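Local coordinates for protein epoxyqueuosine reductase (Streptococcus thermophilus, PDB 5D6S) that binds cobalamin and two iron/sulfur clusters in a single chain, as a member of the QueG family of epoxyqueuosine reductases, at residues G117-N122 and A289-L294; P121-L126 and M310-W315; D127-L132 and M155-A160. One frame throughout, in Å; residues are numbered along the deposited sequence.

How the contacts relate
One run of chain, residues 117-132, supplies the first half of every contact as it leads from the loop after strand 93-100 into helix 128-144. The partners come in a different order: 155-160, which begins at the end of edge strand 152-155, is the partner in contact 3, whereas 289-294 and 310-315, far later in the sequence, are the partners in contacts 1 and 2. The centres of contacts 1 and 2 are about 11 Å apart. Those of contacts 2 and 3 are about 12 Å apart, and those of contacts 1 and 3 about 22 Å. Contacts 1 and 2 share Pro121 and Asn122, and a backbone hydrogen bond from Asp127 N to Met310 O links contacts 2 and 3. The run thus ties the C-terminal helical part to the sheet-bearing part while contributing residues to the cobalamin pocket.

Contact 1. Residues G117-N122 and A289-L294; sequences GKITPN and AMPELL
Gly117 and Pro291 are joined by the one hydrogen bond between the two segments: Gly117 N donates to Pro291 O over 3.0 Å, with an angle of 160° at the hydrogen. A second backbone approach lies beside it, where Met290 CA stands 3.1 Å from Gly117 O in a CA-H...O contact. The two loop segments are closest at Lys118 and Met290, whose CA atoms are 4.7 Å apart.

The Met290 side chain can be traced outward from this point. Its CB lies 3.6 Å from Gly117 O, and CG remains near the same oxygen. With chi1 at -71°, CG is anti to the carbonyl carbon, and the chain runs on extended through SD. At the tip, CE reaches the aliphatic part of Lys118, 4.2 Å from its CG. Pro291 packs differently, its CD 3.6 Å from Ile119 CG2. Leu293, at the start of helix 293-296, sets CG 3.6 Å from Gly117 N and brings CD2 near Gly117 CA; its side chain also meets Ala325, Ala328 and Leu329 of helix 318-331. Around the joint, Arg116 NE is hydrogen-bonded to Met290 O, and Lys115 makes a backbone bond with Leu293.

Because the one hydrogen bond, and the CA-H...O contact beside it, are between main-chain atoms, and side chains add mostly aliphatic packing, the chemistry implies a join specified chiefly by backbone position. It fastens the loop that carries Thr120 and Asn122 of the cobalamin pocket to the polypeptide entering helix 293-296.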
ATOM      1  N   GLY A 117       8.670   9.631 -10.910  1.00 53.58           N
ATOM      2  CA  GLY A 117       8.699   8.888  -9.663  1.00 53.06           C
ATOM      3  C   GLY A 117       8.118   7.513  -9.897  1.00 58.43           C
ATOM      4  O   GLY A 117       7.564   7.237 -10.962  1.00 65.00           O
ATOM      5  N   LYS A 118       8.283   6.636  -8.919  1.00 61.35           N
ATOM      6  CA  LYS A 118       7.687   5.302  -8.951  1.00 65.76           C
ATOM      7  C   LYS A 118       6.536   5.245  -7.961  1.00 61.99           C
ATOM      8  O   LYS A 118       6.471   5.994  -7.007  1.00 77.63           O
ATOM      9  CB  LYS A 118       8.695   4.210  -8.577  1.00 70.32           C
ATOM     10  CG  LYS A 118      10.000   4.163  -9.363  1.00 81.84           C
ATOM     11  CD  LYS A 118      11.032   3.293  -8.629  1.00 91.85           C
ATOM     12  CE  LYS A 118      12.446   3.451  -9.171  1.00 99.06           C
ATOM     13  NZ  LYS A 118      12.556   3.023 -10.592  1.00 99.06           N
ATOM     14  N   ILE A 119       5.667   4.285  -8.160  1.00 61.39           N
ATOM     15  CA  ILE A 119       4.479   4.133  -7.356  1.00 64.14           C
ATOM     16  C   ILE A 119       4.151   2.629  -7.332  1.00 59.91           C
ATOM     17  O   ILE A 119       4.052   2.010  -8.367  1.00 47.58           O
ATOM     18  CB  ILE A 119       3.325   4.984  -7.915  1.00 66.94           C
ATOM     19  CG1 ILE A 119       2.017   4.388  -7.320  1.00 61.61           C
ATOM     20  CG2 ILE A 119       3.469   5.034  -9.435  1.00 77.44           C
ATOM     21  CD1 ILE A 119       0.937   3.801  -8.208  1.00 67.32           C
ATOM     22  N   THR A 120       4.035   2.050  -6.133  1.00 62.55           N
ATOM     23  CA  THR A 120       3.969   0.580  -5.929  1.00 61.01           C
ATOM     24  C   THR A 120       3.104  -0.187  -6.927  1.00 61.08           C
ATOM     25  O   THR A 120       2.020   0.270  -7.288  1.00 68.08           O
ATOM     26  CB  THR A 120       3.471   0.199  -4.515  1.00 59.61           C
ATOM     27  OG1 THR A 120       3.323  -1.221  -4.435  1.00 64.06           O
ATOM     28  CG2 THR A 120       2.140   0.815  -4.210  1.00 57.84           C
ATOM     29  N   PRO A 121       3.581  -1.358  -7.380  1.00 67.08           N
ATOM     30  CA  PRO A 121       2.793  -2.175  -8.318  1.00 61.47           C
ATOM     31  C   PRO A 121       1.460  -2.617  -7.727  1.00 61.56           C
ATOM     32  O   PRO A 121       0.538  -2.926  -8.483  1.00 58.91           O
ATOM     33  CB  PRO A 121       3.678  -3.396  -8.594  1.00 63.03           C
ATOM     34  CG  PRO A 121       4.954  -3.224  -7.831  1.00 63.43           C
ATOM     35  CD  PRO A 121       4.830  -2.025  -6.942  1.00 69.29           C
ATOM     36  N   ASN A 122       1.376  -2.640  -6.382  1.00 55.33           N
ATOM     37  CA  ASN A 122       0.114  -2.858  -5.652  1.00 52.46           C
ATOM     38  C   ASN A 122      -1.000  -1.902  -6.072  1.00 53.91           C
ATOM     39  O   ASN A 122      -2.180  -2.137  -5.790  1.00 51.91           O
ATOM     40  CB  ASN A 122       0.354  -2.721  -4.138  1.00 53.10           C
ATOM     41  CG  ASN A 122      -0.783  -3.304  -3.296  1.00 53.65           C
ATOM     42  OD1 ASN A 122      -1.214  -4.435  -3.503  1.00 59.90           O
ATOM     43  ND2 ASN A 122      -1.269  -2.538  -2.338  1.00 61.68           N
ATOM     44  N   ALA A 289       1.869   4.539 -13.564  1.00 57.38           N
ATOM     45  CA  ALA A 289       2.697   3.717 -12.704  1.00 60.80           C
ATOM     46  C   ALA A 289       4.050   4.347 -12.457  1.00 63.80           C
ATOM     47  O   ALA A 289       4.766   3.953 -11.541  1.00 66.96           O
ATOM     48  CB  ALA A 289       2.876   2.332 -13.314  1.00 61.76           C
ATOM     49  N   MET A 290       4.429   5.294 -13.300  1.00 72.39           N
ATOM     50  CA  MET A 290       5.709   5.996 -13.150  1.00 70.10           C
ATOM     51  C   MET A 290       5.480   7.423 -13.607  1.00 60.57           C
ATOM     52  O   MET A 290       5.929   7.811 -14.675  1.00 59.37           O
ATOM     53  CB  MET A 290       6.806   5.293 -13.950  1.00 70.50           C
ATOM     54  CG  MET A 290       7.193   3.963 -13.326  1.00 77.23           C
ATOM     55  SD  MET A 290       8.759   3.300 -13.885  1.00 99.14           S
ATOM     56  CE  MET A 290       8.939   1.903 -12.768  1.00 97.20           C
ATOM     57  N   PRO A 291       4.743   8.193 -12.792  1.00 59.47           N
ATOM     58  CA  PRO A 291       4.263   9.485 -13.224  1.00 54.54           C
ATOM     59  C   PRO A 291       5.319  10.547 -13.252  1.00 51.25           C
ATOM     60  O   PRO A 291       6.247  10.553 -12.447  1.00 62.06           O
ATOM     61  CB  PRO A 291       3.182   9.816 -12.200  1.00 54.12           C
ATOM     62  CG  PRO A 291       3.601   9.110 -10.976  1.00 52.15           C
ATOM     63  CD  PRO A 291       4.324   7.884 -11.410  1.00 56.40           C
ATOM     64  N   GLU A 292       5.182  11.419 -14.230  1.00 62.73           N
ATOM     65  CA  GLU A 292       6.080  12.545 -14.404  1.00 63.78           C
ATOM     66  C   GLU A 292       5.716  13.521 -13.292  1.00 53.46           C
ATOM     67  O   GLU A 292       4.550  13.883 -13.127  1.00 56.05           O
ATOM     68  CB  GLU A 292       5.892  13.170 -15.800  1.00 68.45           C
ATOM     69  CG  GLU A 292       6.235  12.238 -16.979  1.00 68.65           C
ATOM     70  CD  GLU A 292       5.852  12.827 -18.333  1.00 71.97           C
ATOM     71  OE1 GLU A 292       6.746  13.301 -19.083  1.00 77.59           O
ATOM     72  OE2 GLU A 292       4.646  12.870 -18.627  1.00 77.86           O
ATOM     73  N   LEU A 293       6.711  13.921 -12.516  1.00 49.93           N
ATOM     74  CA  LEU A 293       6.471  14.604 -11.251  1.00 46.10           C
ATOM     75  C   LEU A 293       5.951  16.036 -11.400  1.00 47.41           C
ATOM     76  O   LEU A 293       4.936  16.373 -10.802  1.00 47.23           O
ATOM     77  CB  LEU A 293       7.735  14.588 -10.399  1.00 51.19           C
ATOM     78  CG  LEU A 293       8.159  13.132 -10.070  1.00 51.72           C
ATOM     79  CD1 LEU A 293       9.614  13.075  -9.633  1.00 51.46           C
ATOM     80  CD2 LEU A 293       7.246  12.534  -9.019  1.00 50.60           C
ATOM     81  N   LEU A 294       6.610  16.876 -12.195  1.00 42.55           N
ATOM     82  CA  LEU A 294       6.195  18.266 -12.287  1.00 39.05           C
ATOM     83  C   LEU A 294       4.810  18.387 -12.924  1.00 44.34           C
ATOM     84  O   LEU A 294       3.999  19.237 -12.492  1.00 43.55           O
ATOM     85  CB  LEU A 294       7.232  19.114 -13.021  1.00 40.91           C
ATOM     86  CG  LEU A 294       8.515  19.346 -12.223  1.00 42.80           C
ATOM     87  CD1 LEU A 294       9.650  19.751 -13.152  1.00 44.91           C
ATOM     88  CD2 LEU A 294       8.282  20.394 -11.134  1.00 42.82           C
TER

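Contact 2. Residues P121-L126 and M310-W315; sequences PNSWGL and MIAGSW
Ser123 and Gly313 form the polar centre of this contact. Gly313 N donates to Ser123 OG over 2.9 Å, with an angle of 147° at the hydrogen. The serine is turned for this by its first torsion, which sets OG anti to the backbone N (chi1 -170°). Ala312 N is near the same oxygen but meets it at a poor angle, so that of these two N-H groups only Gly313 N is bonded to it.

Packing is close around this bond. Ile311 lies against Ser123 with two parts of its side chain: CB is 3.6 Å from Ser123 O, and CD1 is 3.5 Å from Ser123 OG. Ala312 CB adds a methyl 3.7 Å from Ser123 OG, and Ile311 CG2 reaches on to Gly125 O. All these side chains are buried.

The other end is looser and nearer solvent. Leu126, an exposed residue, touches Met310 through CD1, which is 3.8 Å from Met310 CB, and the two side chains cross at about a right angle. Met310 sets off toward the 121-126 segment, but its bent chain carries the thioether end away, so the meeting is made by CB and CG.

The 310-315 segment is braced internally, since Ile311 O accepts from both Ser314 N and Ser314 OG, the latter bond being 2.8 Å long. Across the contact, then, a short 3-10 segment beginning at Ala312, in the connection between helices 301-308 and 318-331, presents a backbone N-H to a serine of the loop before helix 128-144, where Asn122 touches cobalamin at the pocket wall.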
ATOM      1  N   PRO A 121       3.581  -1.358  -7.380  1.00 67.08           N
ATOM      2  CA  PRO A 121       2.793  -2.175  -8.318  1.00 61.47           C
ATOM      3  C   PRO A 121       1.460  -2.617  -7.727  1.00 61.56           C
ATOM      4  O   PRO A 121       0.538  -2.926  -8.483  1.00 58.91           O
ATOM      5  CB  PRO A 121       3.678  -3.396  -8.594  1.00 63.03           C
ATOM      6  CG  PRO A 121       4.954  -3.224  -7.831  1.00 63.43           C
ATOM      7  CD  PRO A 121       4.830  -2.025  -6.942  1.00 69.29           C
ATOM      8  N   ASN A 122       1.376  -2.640  -6.382  1.00 55.33           N
ATOM      9  CA  ASN A 122       0.114  -2.858  -5.652  1.00 52.46           C
ATOM     10  C   ASN A 122      -1.000  -1.902  -6.072  1.00 53.91           C
ATOM     11  O   ASN A 122      -2.180  -2.137  -5.790  1.00 51.91           O
ATOM     12  CB  ASN A 122       0.354  -2.721  -4.138  1.00 53.10           C
ATOM     13  CG  ASN A 122      -0.783  -3.304  -3.296  1.00 53.65           C
ATOM     14  OD1 ASN A 122      -1.214  -4.435  -3.503  1.00 59.90           O
ATOM     15  ND2 ASN A 122      -1.269  -2.538  -2.338  1.00 61.68           N
ATOM     16  N   SER A 123      -0.610  -0.793  -6.704  1.00 57.34           N
ATOM     17  CA  SER A 123      -1.538   0.222  -7.134  1.00 55.35           C
ATOM     18  C   SER A 123      -1.437   0.503  -8.632  1.00 60.86           C
ATOM     19  O   SER A 123      -1.788   1.606  -9.067  1.00 56.51           O
ATOM     20  CB  SER A 123      -1.297   1.508  -6.350  1.00 58.67           C
ATOM     21  OG  SER A 123      -2.329   2.447  -6.584  1.00 56.95           O
ATOM     22  N   TRP A 124      -0.966  -0.472  -9.426  1.00 63.48           N
ATOM     23  CA  TRP A 124      -0.992  -0.325 -10.900  1.00 56.74           C
ATOM     24  C   TRP A 124      -2.315  -0.789 -11.399  1.00 52.34           C
ATOM     25  O   TRP A 124      -2.872  -1.739 -10.888  1.00 56.15           O
ATOM     26  CB  TRP A 124       0.103  -1.100 -11.596  1.00 57.75           C
ATOM     27  CG  TRP A 124       1.490  -0.644 -11.285  1.00 63.15           C
ATOM     28  CD1 TRP A 124       1.859   0.524 -10.685  1.00 61.47           C
ATOM     29  CD2 TRP A 124       2.703  -1.343 -11.591  1.00 65.39           C
ATOM     30  NE1 TRP A 124       3.228   0.589 -10.569  1.00 66.30           N
ATOM     31  CE2 TRP A 124       3.775  -0.549 -11.107  1.00 73.32           C
ATOM     32  CE3 TRP A 124       2.990  -2.568 -12.197  1.00 62.40           C
ATOM     33  CZ2 TRP A 124       5.115  -0.945 -11.218  1.00 70.32           C
ATOM     34  CZ3 TRP A 124       4.323  -2.967 -12.300  1.00 65.03           C
ATOM     35  CH2 TRP A 124       5.368  -2.148 -11.822  1.00 70.33           C
ATOM     36  N   GLY A 125      -2.866  -0.073 -12.367  1.00 58.84           N
ATOM     37  CA  GLY A 125      -4.163  -0.433 -12.929  1.00 51.04           C
ATOM     38  C   GLY A 125      -5.281  -0.346 -11.927  1.00 56.77           C
ATOM     39  O   GLY A 125      -5.091   0.164 -10.820  1.00 77.91           O
ATOM     40  N   LEU A 126      -6.435  -0.895 -12.288  1.00 61.29           N
ATOM     41  CA  LEU A 126      -7.661  -0.729 -11.513  1.00 61.06           C
ATOM     42  C   LEU A 126      -7.602  -1.154 -10.053  1.00 60.60           C
ATOM     43  O   LEU A 126      -7.072  -2.197  -9.727  1.00 59.20           O
ATOM     44  CB  LEU A 126      -8.827  -1.457 -12.156  1.00 66.67           C
ATOM     45  CG  LEU A 126     -10.050  -0.551 -12.114  1.00 73.65           C
ATOM     46  CD1 LEU A 126      -9.801   0.582 -13.085  1.00 85.42           C
ATOM     47  CD2 LEU A 126     -11.314  -1.286 -12.503  1.00 72.12           C
ATOM     48  N   MET A 310      -8.905   6.016 -10.543  1.00 72.08           N
ATOM     49  CA  MET A 310      -9.239   4.601 -10.645  1.00 75.55           C
ATOM     50  C   MET A 310      -8.275   3.720  -9.868  1.00 67.14           C
ATOM     51  O   MET A 310      -8.565   2.552  -9.671  1.00 74.47           O
ATOM     52  CB  MET A 310      -9.152   4.172 -12.109  1.00 82.14           C
ATOM     53  CG  MET A 310      -7.701   4.024 -12.578  1.00 91.78           C
ATOM     54  SD  MET A 310      -7.249   4.869 -14.096  1.00104.22           S
ATOM     55  CE  MET A 310      -7.675   6.573 -13.739  1.00 98.40           C
ATOM     56  N   ILE A 311      -7.107   4.241  -9.504  1.00 61.56           N
ATOM     57  CA  ILE A 311      -6.105   3.402  -8.823  1.00 66.34           C
ATOM     58  C   ILE A 311      -6.324   3.389  -7.304  1.00 62.69           C
ATOM     59  O   ILE A 311      -6.926   4.296  -6.722  1.00 70.34           O
ATOM     60  CB  ILE A 311      -4.627   3.786  -9.161  1.00 64.42           C
ATOM     61  CG1 ILE A 311      -4.209   5.110  -8.512  1.00 68.78           C
ATOM     62  CG2 ILE A 311      -4.404   3.859 -10.666  1.00 57.81           C
ATOM     63  CD1 ILE A 311      -2.715   5.354  -8.538  1.00 64.40           C
ATOM     64  N   ALA A 312      -5.801   2.358  -6.667  1.00 57.77           N
ATOM     65  CA  ALA A 312      -5.929   2.200  -5.223  1.00 50.78           C
ATOM     66  C   ALA A 312      -5.370   3.414  -4.493  1.00 51.41           C
ATOM     67  O   ALA A 312      -5.971   3.901  -3.525  1.00 54.22           O
ATOM     68  CB  ALA A 312      -5.217   0.944  -4.769  1.00 50.36           C
ATOM     69  N   GLY A 313      -4.210   3.884  -4.950  1.00 52.62           N
ATOM     70  CA  GLY A 313      -3.489   4.961  -4.289  1.00 49.78           C
ATOM     71  C   GLY A 313      -4.184   6.299  -4.286  1.00 50.60           C
ATOM     72  O   GLY A 313      -3.664   7.254  -3.700  1.00 48.15           O
ATOM     73  N   SER A 314      -5.332   6.393  -4.966  1.00 49.80           N
ATOM     74  CA  SER A 314      -6.065   7.653  -5.050  1.00 45.90           C
ATOM     75  C   SER A 314      -7.053   7.829  -3.923  1.00 47.55           C
ATOM     76  O   SER A 314      -7.809   8.801  -3.898  1.00 51.91           O
ATOM     77  CB  SER A 314      -6.783   7.760  -6.397  1.00 49.08           C
ATOM     78  OG  SER A 314      -7.929   6.924  -6.497  1.00 50.40           O
ATOM     79  N   TRP A 315      -7.056   6.913  -2.966  1.00 52.29           N
ATOM     80  CA  TRP A 315      -8.138   6.858  -1.955  1.00 48.56           C
ATOM     81  C   TRP A 315      -8.180   8.020  -0.944  1.00 46.86           C
ATOM     82  O   TRP A 315      -9.175   8.185  -0.223  1.00 41.95           O
ATOM     83  CB  TRP A 315      -8.105   5.520  -1.191  1.00 51.68           C
ATOM     84  CG  TRP A 315      -6.981   5.361  -0.204  1.00 50.43           C
ATOM     85  CD1 TRP A 315      -5.704   5.009  -0.482  1.00 50.25           C
ATOM     86  CD2 TRP A 315      -7.056   5.536   1.214  1.00 49.94           C
ATOM     87  NE1 TRP A 315      -4.958   4.962   0.683  1.00 45.90           N
ATOM     88  CE2 TRP A 315      -5.766   5.298   1.732  1.00 45.97           C
ATOM     89  CE3 TRP A 315      -8.087   5.890   2.095  1.00 50.29           C
ATOM     90  CZ2 TRP A 315      -5.480   5.383   3.078  1.00 50.66           C
ATOM     91  CZ3 TRP A 315      -7.805   5.979   3.435  1.00 49.34           C
ATOM     92  CH2 TRP A 315      -6.504   5.733   3.920  1.00 51.63           C
TER

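Contact 3. Residues D127-L132 and M155-A160; sequences DYHYVL and MVDTGA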
ATOM      1  N   ASP A 127      -8.157  -0.303  -9.193  1.00 63.93           N
ATOM      2  CA  ASP A 127      -8.118  -0.463  -7.756  1.00 58.29           C
ATOM      3  C   ASP A 127      -8.510  -1.881  -7.429  1.00 57.85           C
ATOM      4  O   ASP A 127      -9.628  -2.303  -7.742  1.00 50.22           O
ATOM      5  CB  ASP A 127      -9.106   0.504  -7.115  1.00 62.65           C
ATOM      6  CG  ASP A 127      -9.160   0.390  -5.597  1.00 65.63           C
ATOM      7  OD1 ASP A 127      -8.386  -0.379  -5.011  1.00 61.64           O
ATOM      8  OD2 ASP A 127     -10.013   1.060  -4.980  1.00 68.32           O
ATOM      9  N   TYR A 128      -7.588  -2.622  -6.815  1.00 54.35           N
ATOM     10  CA  TYR A 128      -7.861  -4.017  -6.448  1.00 55.86           C
ATOM     11  C   TYR A 128      -9.188  -4.180  -5.702  1.00 60.42           C
ATOM     12  O   TYR A 128      -9.917  -5.127  -5.937  1.00 65.50           O
ATOM     13  CB  TYR A 128      -6.679  -4.651  -5.673  1.00 55.59           C
ATOM     14  CG  TYR A 128      -6.442  -4.232  -4.234  1.00 57.36           C
ATOM     15  CD1 TYR A 128      -7.147  -4.821  -3.192  1.00 60.93           C
ATOM     16  CD2 TYR A 128      -5.489  -3.277  -3.908  1.00 61.23           C
ATOM     17  CE1 TYR A 128      -6.908  -4.476  -1.867  1.00 57.63           C
ATOM     18  CE2 TYR A 128      -5.268  -2.910  -2.590  1.00 64.82           C
ATOM     19  CZ  TYR A 128      -5.985  -3.525  -1.570  1.00 60.15           C
ATOM     20  OH  TYR A 128      -5.782  -3.168  -0.252  1.00 63.46           O
ATOM     21  N   HIS A 129      -9.501  -3.255  -4.808  1.00 62.13           N
ATOM     22  CA  HIS A 129     -10.772  -3.315  -4.077  1.00 64.97           C
ATOM     23  C   HIS A 129     -11.920  -3.533  -5.028  1.00 61.12           C
ATOM     24  O   HIS A 129     -12.799  -4.315  -4.744  1.00 66.39           O
ATOM     25  CB  HIS A 129     -11.056  -2.030  -3.264  1.00 62.94           C
ATOM     26  CG  HIS A 129     -10.041  -1.745  -2.195  1.00 63.95           C
ATOM     27  ND1 HIS A 129      -8.827  -1.143  -2.461  1.00 64.74           N
ATOM     28  CD2 HIS A 129     -10.063  -1.967  -0.861  1.00 56.20           C
ATOM     29  CE1 HIS A 129      -8.144  -1.010  -1.338  1.00 59.38           C
ATOM     30  NE2 HIS A 129      -8.873  -1.500  -0.353  1.00 55.26           N
ATOM     31  N   TYR A 130     -11.964  -2.791  -6.124  1.00 60.70           N
ATOM     32  CA  TYR A 130     -13.059  -2.974  -7.056  1.00 64.39           C
ATOM     33  C   TYR A 130     -12.932  -4.322  -7.788  1.00 66.07           C
ATOM     34  O   TYR A 130     -13.921  -5.034  -7.963  1.00 66.54           O
ATOM     35  CB  TYR A 130     -13.168  -1.845  -8.088  1.00 71.98           C
ATOM     36  CG  TYR A 130     -14.025  -2.330  -9.221  1.00 92.86           C
ATOM     37  CD1 TYR A 130     -15.404  -2.519  -9.042  1.00100.15           C
ATOM     38  CD2 TYR A 130     -13.457  -2.727 -10.436  1.00101.93           C
ATOM     39  CE1 TYR A 130     -16.190  -3.030 -10.064  1.00107.77           C
ATOM     40  CE2 TYR A 130     -14.232  -3.239 -11.470  1.00107.79           C
ATOM     41  CZ  TYR A 130     -15.594  -3.395 -11.281  1.00112.54           C
ATOM     42  OH  TYR A 130     -16.370  -3.911 -12.297  1.00113.09           O
ATOM     43  N   VAL A 131     -11.722  -4.657  -8.233  1.00 64.35           N
ATOM     44  CA  VAL A 131     -11.503  -5.879  -9.003  1.00 65.39           C
ATOM     45  C   VAL A 131     -11.960  -7.114  -8.205  1.00 68.28           C
ATOM     46  O   VAL A 131     -12.706  -7.951  -8.714  1.00 69.92           O
ATOM     47  CB  VAL A 131     -10.028  -6.039  -9.449  1.00 62.17           C
ATOM     48  CG1 VAL A 131      -9.831  -7.341 -10.208  1.00 60.71           C
ATOM     49  CG2 VAL A 131      -9.596  -4.886 -10.344  1.00 65.15           C
ATOM     50  N   LEU A 132     -11.509  -7.216  -6.961  1.00 66.57           N
ATOM     51  CA  LEU A 132     -11.820  -8.374  -6.131  1.00 59.43           C
ATOM     52  C   LEU A 132     -13.285  -8.429  -5.691  1.00 61.67           C
ATOM     53  O   LEU A 132     -13.852  -9.504  -5.638  1.00 59.39           O
ATOM     54  CB  LEU A 132     -10.880  -8.459  -4.914  1.00 57.41           C
ATOM     55  CG  LEU A 132      -9.666  -9.328  -5.224  1.00 57.96           C
ATOM     56  CD1 LEU A 132      -8.838  -8.714  -6.344  1.00 54.82           C
ATOM     57  CD2 LEU A 132      -8.819  -9.594  -3.982  1.00 61.92           C
ATOM     58  N   MET A 155     -15.361  -9.648   1.937  1.00 55.83           N
ATOM     59  CA  MET A 155     -14.395  -8.682   2.454  1.00 60.62           C
ATOM     60  C   MET A 155     -13.178  -8.555   1.537  1.00 62.19           C
ATOM     61  O   MET A 155     -12.700  -9.543   1.003  1.00 72.14           O
ATOM     62  CB  MET A 155     -13.929  -9.101   3.850  1.00 57.46           C
ATOM     63  CG  MET A 155     -15.010  -8.990   4.888  1.00 59.91           C
ATOM     64  SD  MET A 155     -14.370  -9.519   6.472  1.00 76.70           S
ATOM     65  CE  MET A 155     -15.716  -9.018   7.547  1.00 76.78           C
ATOM     66  N   VAL A 156     -12.667  -7.344   1.379  1.00 61.28           N
ATOM     67  CA  VAL A 156     -11.358  -7.164   0.749  1.00 63.93           C
ATOM     68  C   VAL A 156     -10.701  -5.876   1.268  1.00 61.23           C
ATOM     69  O   VAL A 156     -11.152  -4.784   0.963  1.00 63.12           O
ATOM     70  CB  VAL A 156     -11.457  -7.254  -0.796  1.00 59.18           C
ATOM     71  CG1 VAL A 156     -12.691  -6.541  -1.294  1.00 64.42           C
ATOM     72  CG2 VAL A 156     -10.206  -6.732  -1.471  1.00 56.56           C
ATOM     73  N   ASP A 157      -9.688  -6.054   2.119  1.00 61.98           N
ATOM     74  CA  ASP A 157      -8.922  -4.986   2.762  1.00 59.64           C
ATOM     75  C   ASP A 157      -9.722  -4.220   3.818  1.00 51.65           C
ATOM     76  O   ASP A 157      -9.264  -4.043   4.943  1.00 53.37           O
ATOM     77  CB  ASP A 157      -8.303  -4.054   1.712  1.00 63.95           C
ATOM     78  CG  ASP A 157      -7.439  -2.950   2.325  1.00 70.34           C
ATOM     79  OD1 ASP A 157      -6.436  -3.242   3.003  1.00 65.75           O
ATOM     80  OD2 ASP A 157      -7.708  -1.773   2.035  1.00 79.24           O
ATOM     81  N   THR A 158     -10.917  -3.771   3.456  1.00 45.59           N
ATOM     82  CA  THR A 158     -11.669  -2.812   4.266  1.00 44.34           C
ATOM     83  C   THR A 158     -12.578  -3.480   5.251  1.00 47.38           C
ATOM     84  O   THR A 158     -13.255  -2.825   6.028  1.00 45.79           O
ATOM     85  CB  THR A 158     -12.574  -1.967   3.362  1.00 48.63           C
ATOM     86  OG1 THR A 158     -13.441  -2.819   2.610  1.00 48.73           O
ATOM     87  CG2 THR A 158     -11.768  -1.136   2.385  1.00 45.46           C
ATOM     88  N   GLY A 159     -12.621  -4.808   5.212  1.00 56.17           N
ATOM     89  CA  GLY A 159     -13.378  -5.589   6.185  1.00 52.05           C
ATOM     90  C   GLY A 159     -12.648  -5.743   7.527  1.00 62.07           C
ATOM     91  O   GLY A 159     -11.486  -5.348   7.675  1.00 59.84           O
ATOM     92  N   ALA A 160     -13.326  -6.391   8.483  1.00 67.05           N
ATOM     93  CA  ALA A 160     -12.850  -6.547   9.869  1.00 59.33           C
ATOM     94  C   ALA A 160     -11.831  -7.664  10.077  1.00 56.96           C
ATOM     95  O   ALA A 160     -10.991  -7.595  10.972  1.00 54.97           O
ATOM     96  CB  ALA A 160     -14.020  -6.799  10.782  1.00 60.97           C
TER
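The backbones approach most closely at His129 and Val156, whose CA atoms are 6.2 Å apart, the first on the opening turn of helix 128-144 and the second just beyond strand 152-155. The motif on the helix side is an N-cap: Asp127 OD1 accepts from His129 N, met from above the carboxylate plane, and also takes the ring N-H of His129 ND1 at 2.7 Å through its syn lone pair.

Fixed at ND1, the imidazole offers its other nitrogen across the contact. His129 NE2 donates to Asp157 OD2 over 2.7 Å at 162°, reaching the oxygen on the anti side and 30° out of the carboxylate plane, whereas the oxygen lies nearly in the plane of the ring. The ring is thus held at both ring nitrogens by two carboxylates, which should restrict its rotation. One face of it is covered by Tyr128, whose CE1 sits 3.7 Å above the imidazole plane, over its centre. Tyr128 OH comes close to both Asp157 oxygens, but its angles are too poor for a bond.

Val156 supplies the apolar part. Its CG2 enters at the edge of the Tyr128 ring, 4.0 Å from CD1, and lies 3.9 Å from Leu132 CB. Thr158 CG2 adds a methyl obliquely beside the imidazole, 3.8 Å from His129 CD2.

Tyr128 also stacks on Tyr191 of strand 190-197, so the helix start is set against the sheet as well as the loop. Asp157 N is hydrogen-bonded to Asp163 OD2, and in the cobalamin pocket Asp157 O is hydrogen-bonded to N62 of the ligand.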